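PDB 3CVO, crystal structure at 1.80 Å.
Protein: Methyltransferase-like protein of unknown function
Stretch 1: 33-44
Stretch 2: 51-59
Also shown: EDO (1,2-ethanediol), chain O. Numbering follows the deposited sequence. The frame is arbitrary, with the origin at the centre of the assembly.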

ATOM      1  N   VAL A  33      21.218   3.398 -17.566  1.00 19.76           N
ATOM      2  CA  VAL A  33      20.118   4.102 -16.889  1.00 18.60           C
ATOM      3  C   VAL A  33      20.295   3.943 -15.397  1.00 20.04           C
ATOM      4  O   VAL A  33      20.417   2.844 -14.879  1.00 19.31           O
ATOM      5  CB  VAL A  33      18.680   3.648 -17.386  1.00 20.35           C
ATOM      6  CG1 VAL A  33      17.543   4.467 -16.709  1.00 18.17           C
ATOM      7  CG2 VAL A  33      18.596   3.755 -18.906  1.00 16.74           C
ATOM      8  N   ILE A  34      20.309   5.093 -14.717  1.00 18.38           N
ATOM      9  CA  ILE A  34      20.555   5.151 -13.283  1.00 19.21           C
ATOM     10  C   ILE A  34      19.386   5.839 -12.606  1.00 19.00           C
ATOM     11  O   ILE A  34      18.987   6.890 -13.010  1.00 21.45           O
ATOM     12  CB  ILE A  34      21.869   5.974 -12.941  1.00 18.54           C
ATOM     13  CG1 ILE A  34      23.121   5.284 -13.495  1.00 19.51           C
ATOM     14  CG2 ILE A  34      21.991   6.194 -11.396  1.00 19.07           C
ATOM     15  CD1 ILE A  34      24.343   6.233 -13.788  1.00 14.77           C
ATOM     16  N   LEU A  35      18.853   5.201 -11.576  1.00 19.88           N
ATOM     17  CA  LEU A  35      17.815   5.808 -10.760  1.00 19.52           C
ATOM     18  C   LEU A  35      18.352   5.938  -9.354  1.00 21.05           C
ATOM     19  O   LEU A  35      18.852   4.970  -8.796  1.00 20.82           O
ATOM     20  CB  LEU A  35      16.527   4.926 -10.768  1.00 18.67           C
ATOM     21  CG  LEU A  35      15.511   5.191  -9.639  1.00 22.74           C
ATOM     22  CD1 LEU A  35      15.028   6.665  -9.767  1.00 17.73           C
ATOM     23  CD2 LEU A  35      14.333   4.189  -9.628  1.00 20.78           C
ATOM     24  N   GLU A  36      18.265   7.144  -8.806  1.00 20.32           N
ATOM     25  CA  GLU A  36      18.664   7.395  -7.443  1.00 21.03           C
ATOM     26  C   GLU A  36      17.522   7.872  -6.604  1.00 20.98           C
ATOM     27  O   GLU A  36      16.647   8.645  -7.026  1.00 19.37           O
ATOM     28  CB  GLU A  36      19.785   8.453  -7.371  1.00 21.65           C
ATOM     29  CG  GLU A  36      20.973   8.278  -8.230  1.00 23.71           C
ATOM     30  CD  GLU A  36      21.999   9.363  -7.961  1.00 23.24           C
ATOM     31  OE1 GLU A  36      21.597  10.561  -7.967  1.00 23.45           O
ATOM     32  OE2 GLU A  36      23.200   9.027  -7.713  1.00 22.82           O
ATOM     33  N   TYR A  37      17.510   7.371  -5.386  1.00 19.78           N
ATOM     34  CA  TYR A  37      16.679   7.996  -4.360  1.00 19.76           C
ATOM     35  C   TYR A  37      17.614   8.728  -3.409  1.00 21.42           C
ATOM     36  O   TYR A  37      18.453   8.106  -2.776  1.00 23.18           O
ATOM     37  CB  TYR A  37      15.910   6.934  -3.616  1.00 18.15           C
ATOM     38  CG  TYR A  37      14.859   6.176  -4.397  1.00 20.10           C
ATOM     39  CD1 TYR A  37      13.585   6.665  -4.530  1.00 19.14           C
ATOM     40  CD2 TYR A  37      15.148   4.933  -4.957  1.00 22.31           C
ATOM     41  CE1 TYR A  37      12.583   5.934  -5.194  1.00 18.25           C
ATOM     42  CE2 TYR A  37      14.172   4.185  -5.612  1.00 21.94           C
ATOM     43  CZ  TYR A  37      12.882   4.697  -5.727  1.00 19.36           C
ATOM     44  OH  TYR A  37      11.847   3.995  -6.299  1.00 20.52           O
ATOM     45  N   GLY A  38      17.487  10.043  -3.344  1.00 19.61           N
ATOM     46  CA  GLY A  38      18.492  10.879  -2.712  1.00 21.53           C
ATOM     47  C   GLY A  38      19.372  11.464  -3.783  1.00 24.80           C
ATOM     48  O   GLY A  38      19.708  10.792  -4.746  1.00 32.23           O
ATOM     49  N   SER A  39      19.652  12.748  -3.687  1.00 23.76           N
ATOM     50  CA  SER A  39      20.532  13.396  -4.664  1.00 23.34           C
ATOM     51  C   SER A  39      21.715  13.992  -3.938  1.00 22.09           C
ATOM     52  O   SER A  39      21.618  14.342  -2.784  1.00 22.36           O
ATOM     53  CB  SER A  39      19.787  14.445  -5.500  1.00 23.81           C
ATOM     54  OG  SER A  39      19.519  15.606  -4.746  1.00 26.73           O
ATOM     55  N   GLY A  40      22.835  14.086  -4.633  1.00 23.13           N
ATOM     56  CA  GLY A  40      24.055  14.662  -4.079  1.00 24.33           C
ATOM     57  C   GLY A  40      25.317  14.222  -4.785  1.00 23.80           C
ATOM     58  O   GLY A  40      25.423  14.209  -6.016  1.00 21.61           O
ATOM     59  N   GLY A  41      26.278  13.814  -3.988  1.00 24.34           N
ATOM     60  CA  GLY A  41      27.587  13.414  -4.535  1.00 24.33           C
ATOM     61  C   GLY A  41      27.481  12.324  -5.585  1.00 24.26           C
ATOM     62  O   GLY A  41      28.213  12.321  -6.596  1.00 23.42           O
ATOM     63  N   SER A  42      26.544  11.411  -5.378  1.00 23.86           N
ATOM     64  CA  SER A  42      26.426  10.236  -6.257  1.00 22.73           C
ATOM     65  C   SER A  42      25.982  10.692  -7.637  1.00 24.09           C
ATOM     66  O   SER A  42      26.393  10.179  -8.682  1.00 23.54           O
ATOM     67  CB  SER A  42      25.419   9.226  -5.693  1.00 22.66           C
ATOM     68  OG  SER A  42      24.168   9.838  -5.377  1.00 23.05           O
ATOM     69  N   THR A  43      25.154  11.721  -7.605  1.00 22.08           N
ATOM     70  CA  THR A  43      24.543  12.264  -8.797  1.00 21.50           C
ATOM     71  C   THR A  43      25.607  12.915  -9.662  1.00 23.48           C
ATOM     72  O   THR A  43      25.568  12.812 -10.876  1.00 22.08           O
ATOM     73  CB  THR A  43      23.498  13.349  -8.435  1.00 21.63           C
ATOM     74  OG1 THR A  43      22.613  12.855  -7.397  1.00 20.73           O
ATOM     75  CG2 THR A  43      22.704  13.736  -9.678  1.00 22.21           C
ATOM     76  N   VAL A  44      26.565  13.577  -9.004  1.00 23.06           N
ATOM     77  CA  VAL A  44      27.716  14.204  -9.698  1.00 22.84           C
ATOM     78  C   VAL A  44      28.575  13.117 -10.330  1.00 22.46           C
ATOM     79  O   VAL A  44      29.020  13.240 -11.458  1.00 23.79           O
ATOM     80  CB  VAL A  44      28.563  15.103  -8.740  1.00 22.98           C
ATOM     81  CG1 VAL A  44      29.854  15.619  -9.432  1.00 24.63           C
ATOM     82  CG2 VAL A  44      27.714  16.271  -8.224  1.00 21.02           C
ATOM     83  N   GLY A  51      27.077   9.277 -21.633  1.00 22.80           N
ATOM     84  CA  GLY A  51      26.072   8.364 -22.162  1.00 21.83           C
ATOM     85  C   GLY A  51      25.124   7.781 -21.130  1.00 20.23           C
ATOM     86  O   GLY A  51      24.580   6.710 -21.326  1.00 21.72           O
ATOM     87  N   LYS A  52      24.897   8.501 -20.043  1.00 21.19           N
ATOM     88  CA  LYS A  52      23.963   8.052 -18.987  1.00 20.72           C
ATOM     89  C   LYS A  52      22.625   8.780 -18.961  1.00 24.47           C
ATOM     90  O   LYS A  52      22.511   9.940 -19.326  1.00 21.71           O
ATOM     91  CB  LYS A  52      24.570   8.227 -17.606  1.00 21.50           C
ATOM     92  CG  LYS A  52      25.973   7.712 -17.405  1.00 22.41           C
ATOM     93  CD  LYS A  52      26.139   6.233 -17.682  1.00 23.89           C
ATOM     94  CE  LYS A  52      27.542   5.809 -17.351  1.00 25.15           C
ATOM     95  NZ  LYS A  52      27.874   4.457 -17.867  1.00 20.71           N
ATOM     96  N   HIS A  53      21.598   8.068 -18.502  1.00 22.93           N
ATOM     97  CA  HIS A  53      20.327   8.680 -18.232  1.00 22.89           C
ATOM     98  C   HIS A  53      20.083   8.542 -16.732  1.00 24.90           C
ATOM     99  O   HIS A  53      20.008   7.432 -16.237  1.00 21.24           O
ATOM    100  CB  HIS A  53      19.209   7.989 -19.005  1.00 23.63           C
ATOM    101  CG  HIS A  53      17.858   8.581 -18.757  1.00 31.33           C
ATOM    102  ND1 HIS A  53      17.280   9.501 -19.607  1.00 32.31           N
ATOM    103  CD2 HIS A  53      16.982   8.409 -17.734  1.00 26.79           C
ATOM    104  CE1 HIS A  53      16.101   9.859 -19.125  1.00 37.44           C
ATOM    105  NE2 HIS A  53      15.895   9.205 -17.995  1.00 31.21           N
ATOM    106  N   VAL A  54      19.993   9.691 -16.059  1.00 21.82           N
ATOM    107  CA  VAL A  54      19.974   9.769 -14.606  1.00 21.43           C
ATOM    108  C   VAL A  54      18.744  10.489 -14.096  1.00 21.21           C
ATOM    109  O   VAL A  54      18.371  11.544 -14.580  1.00 20.13           O
ATOM    110  CB  VAL A  54      21.243  10.474 -14.064  1.00 20.53           C
ATOM    111  CG1 VAL A  54      21.324  10.275 -12.542  1.00 25.45           C
ATOM    112  CG2 VAL A  54      22.480   9.952 -14.798  1.00 21.03           C
ATOM    113  N   THR A  55      18.102   9.848 -13.118  1.00 22.45           N
ATOM    114  CA  THR A  55      16.946  10.398 -12.440  1.00 21.65           C
ATOM    115  C   THR A  55      17.186  10.262 -10.960  1.00 19.26           C
ATOM    116  O   THR A  55      17.587   9.206 -10.476  1.00 21.62           O
ATOM    117  CB  THR A  55      15.587   9.694 -12.825  1.00 21.93           C
ATOM    118  OG1 THR A  55      15.468   9.635 -14.245  1.00 22.14           O
ATOM    119  CG2 THR A  55      14.392  10.468 -12.254  1.00 22.97           C
ATOM    120  N   SER A  56      17.012  11.370 -10.265  1.00 18.32           N
ATOM    121  CA  SER A  56      17.257  11.422  -8.825  1.00 20.06           C
ATOM    122  C   SER A  56      16.049  12.023  -8.122  1.00 22.87           C
ATOM    123  O   SER A  56      15.666  13.155  -8.347  1.00 25.36           O
ATOM    124  CB  SER A  56      18.507  12.261  -8.516  1.00 21.27           C
ATOM    125  OG  SER A  56      19.620  11.822  -9.308  1.00 28.74           O
ATOM    126  N   VAL A  57      15.451  11.206  -7.274  1.00 23.10           N
ATOM    127  CA  VAL A  57      14.269  11.562  -6.507  1.00 21.23           C
ATOM    128  C   VAL A  57      14.729  12.253  -5.241  1.00 19.53           C
ATOM    129  O   VAL A  57      15.578  11.781  -4.493  1.00 24.58           O
ATOM    130  CB  VAL A  57      13.402  10.265  -6.163  1.00 21.67           C
ATOM    131  CG1 VAL A  57      12.229  10.595  -5.160  1.00 20.58           C
ATOM    132  CG2 VAL A  57      12.933   9.574  -7.453  1.00 22.35           C
ATOM    133  N   GLU A  58      14.155  13.408  -4.981  1.00 21.50           N
ATOM    134  CA  GLU A  58      14.636  14.229  -3.872  1.00 19.25           C
ATOM    135  C   GLU A  58      13.479  14.898  -3.108  1.00 18.86           C
ATOM    136  O   GLU A  58      12.651  15.549  -3.712  1.00 21.74           O
ATOM    137  CB  GLU A  58      15.565  15.321  -4.449  1.00 19.64           C
ATOM    138  CG  GLU A  58      16.145  16.318  -3.433  1.00 16.70           C
ATOM    139  CD  GLU A  58      16.876  15.618  -2.280  1.00 25.88           C
ATOM    140  OE1 GLU A  58      17.826  14.876  -2.578  1.00 24.57           O
ATOM    141  OE2 GLU A  58      16.439  15.776  -1.115  1.00 21.94           O
ATOM    142  N   SER A  59      13.488  14.758  -1.780  1.00 19.59           N
ATOM    143  CA  SER A  59      12.415  15.291  -0.926  1.00 18.00           C
ATOM    144  C   SER A  59      12.648  16.751  -0.467  1.00 18.24           C
ATOM    145  O   SER A  59      11.692  17.454  -0.137  1.00 20.42           O
ATOM    146  CB  SER A  59      12.214  14.392   0.324  1.00 18.08           C
ATOM    147  OG  SER A  59      13.421  14.231   1.043  1.00 21.19           O
TER
HETATM  148  C1  EDO O 212      12.324  10.292 -17.142  1.00 46.90           C
HETATM  149  O1  EDO O 212      13.239   9.176 -17.242  1.00 35.68           O
HETATM  150  C2  EDO O 212      12.560  11.075 -15.844  1.00 47.58           C
HETATM  151  O2  EDO O 212      13.970  11.313 -15.664  1.00 38.61           O
HETATM  152  O   HOH W   1      16.684   7.295 -14.801  1.00 21.22           O

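Neighbouring parallel strands share a simple rule: one strand uses the amides and carbonyls of alternate residues, and this pair follows it closely. Strands 33-37 and 53-58 run 12° apart. I34 N donates to H53 O (2.8 Å) and I34 O accepts from T55 N (3.1 Å); two residues on, E36 N meets T55 O (2.7 Å) and E36 O meets V57 N (2.8 Å). The ladder ends just past the strand, where G38 N reaches V57 O at 2.8 Å. Between these rungs the alpha carbons add CA-H...O contacts, such as L35 CA to T55 O at 3.4 Å.

Apolar packing follows the alternation of faces. L35 CD1 lies 4.3 Å from V57 CG2, and Y37 CD1 4.0 Å from V57 CB; on the other face I34 CD1 approaches V54 CG2 at 4.3 Å.

Buried carboxylates need donors, and here hydroxyls supply them. S56 OG donates to E36 OE1 (2.7 Å), which also accepts from T43 OG1 (2.6 Å), tying the strand pair to the helix start. E58 OE1 takes both S39 OG (2.8 Å) and S39 N (3.0 Å), fastening the loop after the first strand.

A water bridges I34 O (2.9 Å) and T55 OG1 (2.7 Å), while ethanediol O1 accepts from H53 NE2 (2.8 Å).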